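Local coordinates for protein Vv2_1132 (Vibrio vulnificus CMCP6, PDB 5Y9S) that probably binds DNA through a helix-turn-helix domain and regulates transcription as a LysR-type regulator, likely in response to a small effector molecule, at residues L203-S206 against E207-L211; A249-M253 against H254-E258; T287-R291 against A292-Q296. One frame throughout, in Å; residues are numbered along the deposited sequence.

Contact 1 (L203-S206 against E207-L211)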
loop_
_atom_site.group_PDB
_atom_site.type_symbol
_atom_site.label_atom_id
_atom_site.label_comp_id
_atom_site.label_asym_id
_atom_site.label_seq_id
_atom_site.Cartn_x
_atom_site.Cartn_y
_atom_site.Cartn_z
ATOM N N LEU D 203 -30.119 22.257 -21.250
ATOM C CA LEU D 203 -29.563 21.864 -19.952
ATOM C C LEU D 203 -29.780 20.360 -19.788
ATOM O O LEU D 203 -30.910 19.915 -19.574
ATOM C CB LEU D 203 -30.220 22.637 -18.809
ATOM C CG LEU D 203 -30.517 24.125 -19.017
ATOM C CD1 LEU D 203 -31.697 24.576 -18.136
ATOM C CD2 LEU D 203 -29.286 24.954 -18.712
ATOM N N SER D 204 -28.702 19.587 -19.872
ATOM C CA SER D 204 -28.777 18.157 -20.142
ATOM C C SER D 204 -28.219 17.327 -18.989
ATOM O O SER D 204 -27.535 17.828 -18.088
ATOM C CB SER D 204 -28.000 17.815 -21.412
ATOM O OG SER D 204 -26.613 17.946 -21.164
ATOM N N TYR D 205 -28.495 16.025 -19.046
ATOM C CA TYR D 205 -27.965 15.087 -18.067
ATOM C C TYR D 205 -26.649 14.499 -18.555
ATOM O O TYR D 205 -26.413 14.366 -19.757
ATOM C CB TYR D 205 -28.947 13.959 -17.810
ATOM C CG TYR D 205 -30.212 14.355 -17.084
ATOM C CD1 TYR D 205 -30.270 14.327 -15.705
ATOM C CD2 TYR D 205 -31.374 14.683 -17.788
ATOM C CE1 TYR D 205 -31.429 14.649 -15.022
ATOM C CE2 TYR D 205 -32.532 15.009 -17.126
ATOM C CZ TYR D 205 -32.557 14.988 -15.743
ATOM O OH TYR D 205 -33.708 15.314 -15.073
ATOM N N SER D 206 -25.782 14.168 -17.609
ATOM C CA SER D 206 -24.560 13.439 -17.931
ATOM C C SER D 206 -24.893 12.103 -18.580
ATOM O O SER D 206 -25.924 11.485 -18.297
ATOM C CB SER D 206 -23.740 13.216 -16.666
ATOM O OG SER D 206 -23.631 14.445 -15.962
ATOM N N GLU D 207 -24.002 11.643 -19.457
ATOM C CA GLU D 207 -24.379 10.511 -20.290
ATOM C C GLU D 207 -24.500 9.223 -19.503
ATOM O O GLU D 207 -25.057 8.256 -20.025
ATOM C CB GLU D 207 -23.385 10.335 -21.436
ATOM C CG GLU D 207 -21.957 10.596 -21.049
ATOM C CD GLU D 207 -21.007 10.321 -22.186
ATOM O OE1 GLU D 207 -19.792 10.573 -22.029
ATOM O OE2 GLU D 207 -21.483 9.849 -23.240
ATOM N N HIS D 208 -24.033 9.194 -18.260
ATOM C CA HIS D 208 -23.995 7.964 -17.481
ATOM C C HIS D 208 -25.043 7.950 -16.372
ATOM O O HIS D 208 -24.820 7.398 -15.292
ATOM C CB HIS D 208 -22.586 7.754 -16.931
ATOM C CG HIS D 208 -21.536 7.721 -18.002
ATOM N ND1 HIS D 208 -21.530 6.776 -19.010
ATOM C CD2 HIS D 208 -20.479 8.535 -18.245
ATOM C CE1 HIS D 208 -20.512 7.004 -19.821
ATOM N NE2 HIS D 208 -19.857 8.063 -19.378
ATOM N N THR D 209 -26.188 8.552 -16.633
ATOM C CA THR D 209 -27.322 8.551 -15.729
ATOM C C THR D 209 -28.466 7.803 -16.391
ATOM O O THR D 209 -28.535 7.692 -17.615
ATOM C CB THR D 209 -27.770 9.977 -15.422
ATOM O OG1 THR D 209 -28.151 10.615 -16.651
ATOM C CG2 THR D 209 -26.646 10.761 -14.800
ATOM N N PHE D 210 -29.407 7.336 -15.581
ATOM C CA PHE D 210 -30.600 6.759 -16.187
ATOM C C PHE D 210 -31.326 7.776 -17.070
ATOM O O PHE D 210 -31.775 7.441 -18.178
ATOM C CB PHE D 210 -31.556 6.235 -15.130
ATOM C CG PHE D 210 -32.867 5.799 -15.704
ATOM C CD1 PHE D 210 -32.971 4.573 -16.345
ATOM C CD2 PHE D 210 -33.984 6.621 -15.651
ATOM C CE1 PHE D 210 -34.161 4.162 -16.899
ATOM C CE2 PHE D 210 -35.197 6.200 -16.196
ATOM C CZ PHE D 210 -35.285 4.965 -16.805
ATOM N N LEU D 211 -31.453 9.026 -16.603
ATOM C CA LEU D 211 -32.333 9.951 -17.312
ATOM C C LEU D 211 -31.772 10.334 -18.667
ATOM O O LEU D 211 -32.538 10.606 -19.593
ATOM C CB LEU D 211 -32.621 11.195 -16.459
ATOM C CG LEU D 211 -33.408 10.823 -15.200
ATOM C CD1 LEU D 211 -33.452 11.967 -14.215
ATOM C CD2 LEU D 211 -34.788 10.384 -15.610
#
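Tyr205 and Leu211 make the apolar half of this contact. Leu211 lays its CB over one face of the Tyr205 ring, 3.7 Å from the centroid and only 4° off the ring normal. This is a CH-pi contact, centred on the ring. The Leu211 side chain then runs on across that face, so that its CD1 reaches the phenol end and lies 3.5 Å from CE1 of Tyr205.

The polar half gathers on the carbonyl of Ser206. The residues Ser206 to Thr209 form a type I beta turn. Its closing bond, from Thr209 N to Ser206 O, is weak, at 3.4 Å and 135°. The hydroxyl of Thr209 does more: OG1 donates to Ser206 O at 2.9 Å, in the carbonyl plane. Two donors of one residue therefore grip the same oxygen. Thr209 is also the N-cap of the next helix, and its OG1 takes the backbone N-H of Ser212. One hydroxyl thus joins the turn to the helix start. Thr209 OG1 also lies 3.6 Å from CB of Tyr205. Its chi1 of 60° puts OG1 between the backbone N and carbonyl carbon, where it can serve both bonds.

The phenol OH has its main partner elsewhere, in a hydrogen bond with Ser235 OG. Glu207 packs on His68, and His208 on Pro54, of a second subunit. The whole forms the first connection of a beta-alpha-beta unit: strand 199-205, helix 210-220, strand 225-232. Strand 248-252 flanks strand 199-205 on its other side, and helix 235-243 packs against Tyr205 and Leu211.

Contact 2 (A249-M253 against H254-E258)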
loop_
_atom_site.group_PDB
_atom_site.type_symbol
_atom_site.label_atom_id
_atom_site.label_comp_id
_atom_site.label_asym_id
_atom_site.label_seq_id
_atom_site.Cartn_x
_atom_site.Cartn_y
_atom_site.Cartn_z
ATOM N N ALA D 249 -34.733 22.416 -20.024
ATOM C CA ALA D 249 -34.358 21.155 -19.394
ATOM C C ALA D 249 -35.522 20.175 -19.474
ATOM O O ALA D 249 -36.689 20.572 -19.357
ATOM C CB ALA D 249 -33.966 21.373 -17.926
ATOM N N TRP D 250 -35.202 18.899 -19.699
ATOM C CA TRP D 250 -36.165 17.807 -19.552
ATOM C C TRP D 250 -35.994 17.232 -18.148
ATOM O O TRP D 250 -34.905 16.763 -17.792
ATOM C CB TRP D 250 -35.964 16.722 -20.621
ATOM C CG TRP D 250 -36.789 16.948 -21.904
ATOM C CD1 TRP D 250 -37.939 16.298 -22.278
ATOM C CD2 TRP D 250 -36.517 17.898 -22.942
ATOM N NE1 TRP D 250 -38.395 16.799 -23.477
ATOM C CE2 TRP D 250 -37.532 17.771 -23.909
ATOM C CE3 TRP D 250 -35.510 18.844 -23.145
ATOM C CZ2 TRP D 250 -37.570 18.558 -25.062
ATOM C CZ3 TRP D 250 -35.544 19.627 -24.301
ATOM C CH2 TRP D 250 -36.564 19.482 -25.232
ATOM N N VAL D 251 -37.056 17.299 -17.349
ATOM C CA VAL D 251 -36.996 16.903 -15.940
ATOM C C VAL D 251 -38.265 16.160 -15.573
ATOM O O VAL D 251 -39.352 16.399 -16.121
ATOM C CB VAL D 251 -36.831 18.118 -15.000
ATOM C CG1 VAL D 251 -35.507 18.819 -15.237
ATOM C CG2 VAL D 251 -38.022 19.086 -15.143
ATOM N N PRO D 252 -38.147 15.238 -14.627
ATOM C CA PRO D 252 -39.325 14.505 -14.154
ATOM C C PRO D 252 -40.319 15.450 -13.499
ATOM O O PRO D 252 -39.933 16.405 -12.826
ATOM C CB PRO D 252 -38.738 13.515 -13.140
ATOM C CG PRO D 252 -37.330 13.341 -13.569
ATOM C CD PRO D 252 -36.891 14.660 -14.128
ATOM N N MET D 253 -41.610 15.174 -13.709
ATOM C CA MET D 253 -42.635 16.017 -13.100
ATOM C C MET D 253 -42.444 16.142 -11.600
ATOM O O MET D 253 -42.629 17.222 -11.046
ATOM C CB MET D 253 -44.051 15.480 -13.383
ATOM C CG MET D 253 -44.634 15.842 -14.732
ATOM S SD MET D 253 -45.035 17.587 -14.808
ATOM C CE MET D 253 -46.255 17.800 -13.537
ATOM N N HIS D 254 -42.066 15.058 -10.916
ATOM C CA HIS D 254 -42.105 15.115 -9.455
ATOM C C HIS D 254 -41.065 16.067 -8.869
ATOM O O HIS D 254 -41.162 16.430 -7.688
ATOM C CB HIS D 254 -41.936 13.712 -8.853
ATOM C CG HIS D 254 -40.520 13.238 -8.797
ATOM N ND1 HIS D 254 -39.945 12.482 -9.796
ATOM C CD2 HIS D 254 -39.562 13.417 -7.859
ATOM C CE1 HIS D 254 -38.691 12.208 -9.470
ATOM N NE2 HIS D 254 -38.432 12.771 -8.303
ATOM N N VAL D 255 -40.089 16.495 -9.673
ATOM C CA VAL D 255 -39.066 17.418 -9.193
ATOM C C VAL D 255 -39.504 18.875 -9.283
ATOM O O VAL D 255 -38.907 19.729 -8.615
ATOM C CB VAL D 255 -37.758 17.151 -9.969
ATOM C CG1 VAL D 255 -36.692 18.154 -9.637
ATOM C CG2 VAL D 255 -37.253 15.750 -9.649
ATOM N N ILE D 256 -40.575 19.184 -10.022
ATOM C CA ILE D 256 -40.944 20.565 -10.302
ATOM C C ILE D 256 -42.346 20.907 -9.810
ATOM O O ILE D 256 -42.915 21.913 -10.238
ATOM C CB ILE D 256 -40.827 20.873 -11.805
ATOM C CG1 ILE D 256 -41.637 19.848 -12.590
ATOM C CG2 ILE D 256 -39.395 20.830 -12.239
ATOM C CD1 ILE D 256 -41.834 20.179 -14.065
ATOM N N GLU D 257 -42.929 20.077 -8.946
ATOM C CA GLU D 257 -44.312 20.300 -8.524
ATOM C C GLU D 257 -44.494 21.701 -7.963
ATOM O O GLU D 257 -45.454 22.396 -8.311
ATOM C CB GLU D 257 -44.720 19.248 -7.490
ATOM C CG GLU D 257 -46.221 19.166 -7.222
ATOM C CD GLU D 257 -46.567 18.299 -6.005
ATOM O OE1 GLU D 257 -45.795 17.369 -5.679
ATOM O OE2 GLU D 257 -47.614 18.550 -5.371
ATOM N N GLU D 258 -43.553 22.148 -7.124
ATOM C CA GLU D 258 -43.640 23.460 -6.491
ATOM C C GLU D 258 -43.289 24.590 -7.452
ATOM O O GLU D 258 -43.910 25.655 -7.398
ATOM C CB GLU D 258 -42.728 23.510 -5.270
ATOM C CG GLU D 258 -42.863 24.773 -4.441
ATOM C CD GLU D 258 -42.192 24.637 -3.087
ATOM O OE1 GLU D 258 -41.024 25.074 -2.941
ATOM O OE2 GLU D 258 -42.831 24.072 -2.174
#
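From Pro252 to Ile256 the backbone turns through two successive i to i+3 bonds, Val255 N to Pro252 O at 3.2 Å and Ile256 N to Met253 O at 3.0 Å, the second the straighter with an N-H...O angle of 167°.

Ile256 folds back on the strand. Its CG2 meets CG2 of Val251 at 3.7 Å, and the two side chains cross at a slant. Its other branch goes to Met253: CG1 sits against the carbonyl oxygen, and CD1 lies 4.2 Å from SD. The bend of Met253 at chi2 (-70°) turns SD toward this methyl.

Pro252 CB packs 3.7 Å from ND1 of His254. The imidazole also has Val255 CG2 over one face, offset toward the rim. Both its nitrogens are held from outside, ND1 by Glu180 OE1 and NE2 by Asn112 OD1, which should fix the ring's rotation.

Ile256 is the N-cap of helix 257-261. This is a strand-to-helix turn in the effector-binding domain of LysR regulators, which has a periplasmic-binding-protein-like fold.

Contact 3 (T287-R291 against A292-Q296)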
loop_
_atom_site.group_PDB
_atom_site.type_symbol
_atom_site.label_atom_id
_atom_site.label_comp_id
_atom_site.label_asym_id
_atom_site.label_seq_id
_atom_site.Cartn_x
_atom_site.Cartn_y
_atom_site.Cartn_z
ATOM N N THR D 287 -37.196 -10.791 -0.875
ATOM C CA THR D 287 -38.265 -11.729 -0.544
ATOM C C THR D 287 -38.013 -12.430 0.789
ATOM O O THR D 287 -38.970 -12.750 1.501
ATOM C CB THR D 287 -38.440 -12.749 -1.669
ATOM O OG1 THR D 287 -37.182 -13.374 -1.938
ATOM C CG2 THR D 287 -38.932 -12.062 -2.946
ATOM N N THR D 288 -36.745 -12.646 1.159
ATOM C CA THR D 288 -36.349 -13.295 2.406
ATOM C C THR D 288 -36.191 -12.330 3.586
ATOM O O THR D 288 -35.566 -12.701 4.582
ATOM C CB THR D 288 -35.026 -14.053 2.218
ATOM O OG1 THR D 288 -33.961 -13.130 1.945
ATOM C CG2 THR D 288 -35.121 -15.041 1.079
ATOM N N ASN D 289 -36.718 -11.111 3.505
ATOM C CA ASN D 289 -36.562 -10.116 4.567
ATOM C C ASN D 289 -37.943 -9.806 5.123
ATOM O O ASN D 289 -38.753 -9.149 4.457
ATOM C CB ASN D 289 -35.882 -8.849 4.046
ATOM C CG ASN D 289 -35.635 -7.813 5.138
ATOM O OD1 ASN D 289 -36.551 -7.115 5.582
ATOM N ND2 ASN D 289 -34.382 -7.687 5.548
ATOM N N HIS D 290 -38.212 -10.274 6.335
ATOM C CA HIS D 290 -39.494 -10.055 6.996
ATOM C C HIS D 290 -39.241 -9.328 8.313
ATOM O O HIS D 290 -39.298 -9.922 9.390
ATOM C CB HIS D 290 -40.239 -11.392 7.208
ATOM C CG HIS D 290 -40.283 -12.258 5.985
ATOM N ND1 HIS D 290 -39.340 -13.231 5.728
ATOM C CD2 HIS D 290 -41.140 -12.278 4.936
ATOM C CE1 HIS D 290 -39.624 -13.822 4.580
ATOM N NE2 HIS D 290 -40.710 -13.261 4.079
ATOM N N ARG D 291 -38.941 -8.040 8.224
ATOM C CA ARG D 291 -38.914 -7.170 9.388
ATOM C C ARG D 291 -40.203 -6.362 9.393
ATOM O O ARG D 291 -40.627 -5.854 8.349
ATOM C CB ARG D 291 -37.688 -6.252 9.370
ATOM C CG ARG D 291 -36.358 -6.979 9.079
ATOM C CD ARG D 291 -35.142 -6.054 9.211
ATOM N NE ARG D 291 -35.407 -5.022 10.203
ATOM C CZ ARG D 291 -35.214 -3.722 10.024
ATOM N NH1 ARG D 291 -34.708 -3.252 8.882
ATOM N NH2 ARG D 291 -35.524 -2.891 11.004
ATOM N N ALA D 292 -40.834 -6.259 10.560
ATOM C CA ALA D 292 -42.116 -5.567 10.619
ATOM C C ALA D 292 -41.973 -4.084 10.295
ATOM O O ALA D 292 -42.906 -3.477 9.750
ATOM C CB ALA D 292 -42.762 -5.759 11.988
ATOM N N ALA D 293 -40.824 -3.484 10.616
ATOM C CA ALA D 293 -40.603 -2.101 10.219
ATOM C C ALA D 293 -40.590 -1.974 8.700
ATOM O O ALA D 293 -41.186 -1.047 8.139
ATOM C CB ALA D 293 -39.301 -1.579 10.831
ATOM N N VAL D 294 -39.946 -2.916 8.015
ATOM C CA VAL D 294 -39.915 -2.863 6.560
ATOM C C VAL D 294 -41.308 -3.101 5.982
ATOM O O VAL D 294 -41.741 -2.399 5.060
ATOM C CB VAL D 294 -38.886 -3.868 6.017
ATOM C CG1 VAL D 294 -38.823 -3.791 4.506
ATOM C CG2 VAL D 294 -37.544 -3.580 6.616
ATOM N N ASP D 295 -42.044 -4.071 6.527
ATOM C CA ASP D 295 -43.400 -4.315 6.043
ATOM C C ASP D 295 -44.296 -3.105 6.285
ATOM O O ASP D 295 -45.002 -2.654 5.376
ATOM C CB ASP D 295 -43.980 -5.568 6.693
ATOM C CG ASP D 295 -43.866 -6.787 5.794
ATOM O OD1 ASP D 295 -44.411 -6.738 4.660
ATOM O OD2 ASP D 295 -43.215 -7.775 6.212
ATOM N N GLN D 296 -44.266 -2.545 7.497
ATOM C CA GLN D 296 -45.098 -1.371 7.755
ATOM C C GLN D 296 -44.814 -0.278 6.736
ATOM O O GLN D 296 -45.739 0.376 6.239
ATOM C CB GLN D 296 -44.872 -0.847 9.171
ATOM C CG GLN D 296 -45.479 -1.695 10.271
ATOM C CD GLN D 296 -45.084 -1.199 11.651
ATOM O OE1 GLN D 296 -44.208 -0.346 11.784
ATOM N NE2 GLN D 296 -45.728 -1.729 12.682
#
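Val294 packs under the arm of Arg291 and beside the amide of Asn289. Its CG2 lies 3.8 Å from CB of Arg291 and 3.6 Å from NH1, so the arginine touches the methyl at its root and again at its head, arching between. The chain bends at chi3 (30°), which brings the guanidinium back over the helix. Arg291 NH2 comes to 4.0 Å from Ala293 CB. The head is held beyond the helix, by a salt bridge from NH1 to Asp152 and a hydrogen bond from NH2 to Thr100 O.

Asn289 crosses Val294 at about a right angle. Its OD1 is buried 3.8 Å from CG2 of Val294 and has no polar partner in the model. Its ND2 bonds to His149.

Arg291 is the N-cap of helix 292-300, the last helix of the effector-binding domain. The first helical bond runs from Asp295 N to Arg291 O, at 2.9 Å.

The other side is looser. Ala292 and His290 are exposed, and the CB of His290 is directed away from the helix. Asp295 OD2 comes only to 4.4 Å of His290 CA, while its OD1 forms a salt bridge with Arg285.

Overall arrangement
All three contacts follow the N-terminal helix-turn-helix region and lie in the effector-binding domain. Each is local, a loop or turn leading into a helix, and they come in series, so none nests in or crosses another. Contact 1 leads from strand 199-205 into helix 210-220. Contact 2 leads from strand 248-252 into helix 257-261. These strands are neighbours in one sheet, and the contacts touch there: Tyr205 OH lies 3.4 Å from Pro252 CD. Contact 3 comes after the long strand 277-286 and starts helix 292-300. It stands apart, its nearest atoms about 22 Å from contact 1 and about 20 Å from contact 2, beside strand 100-105.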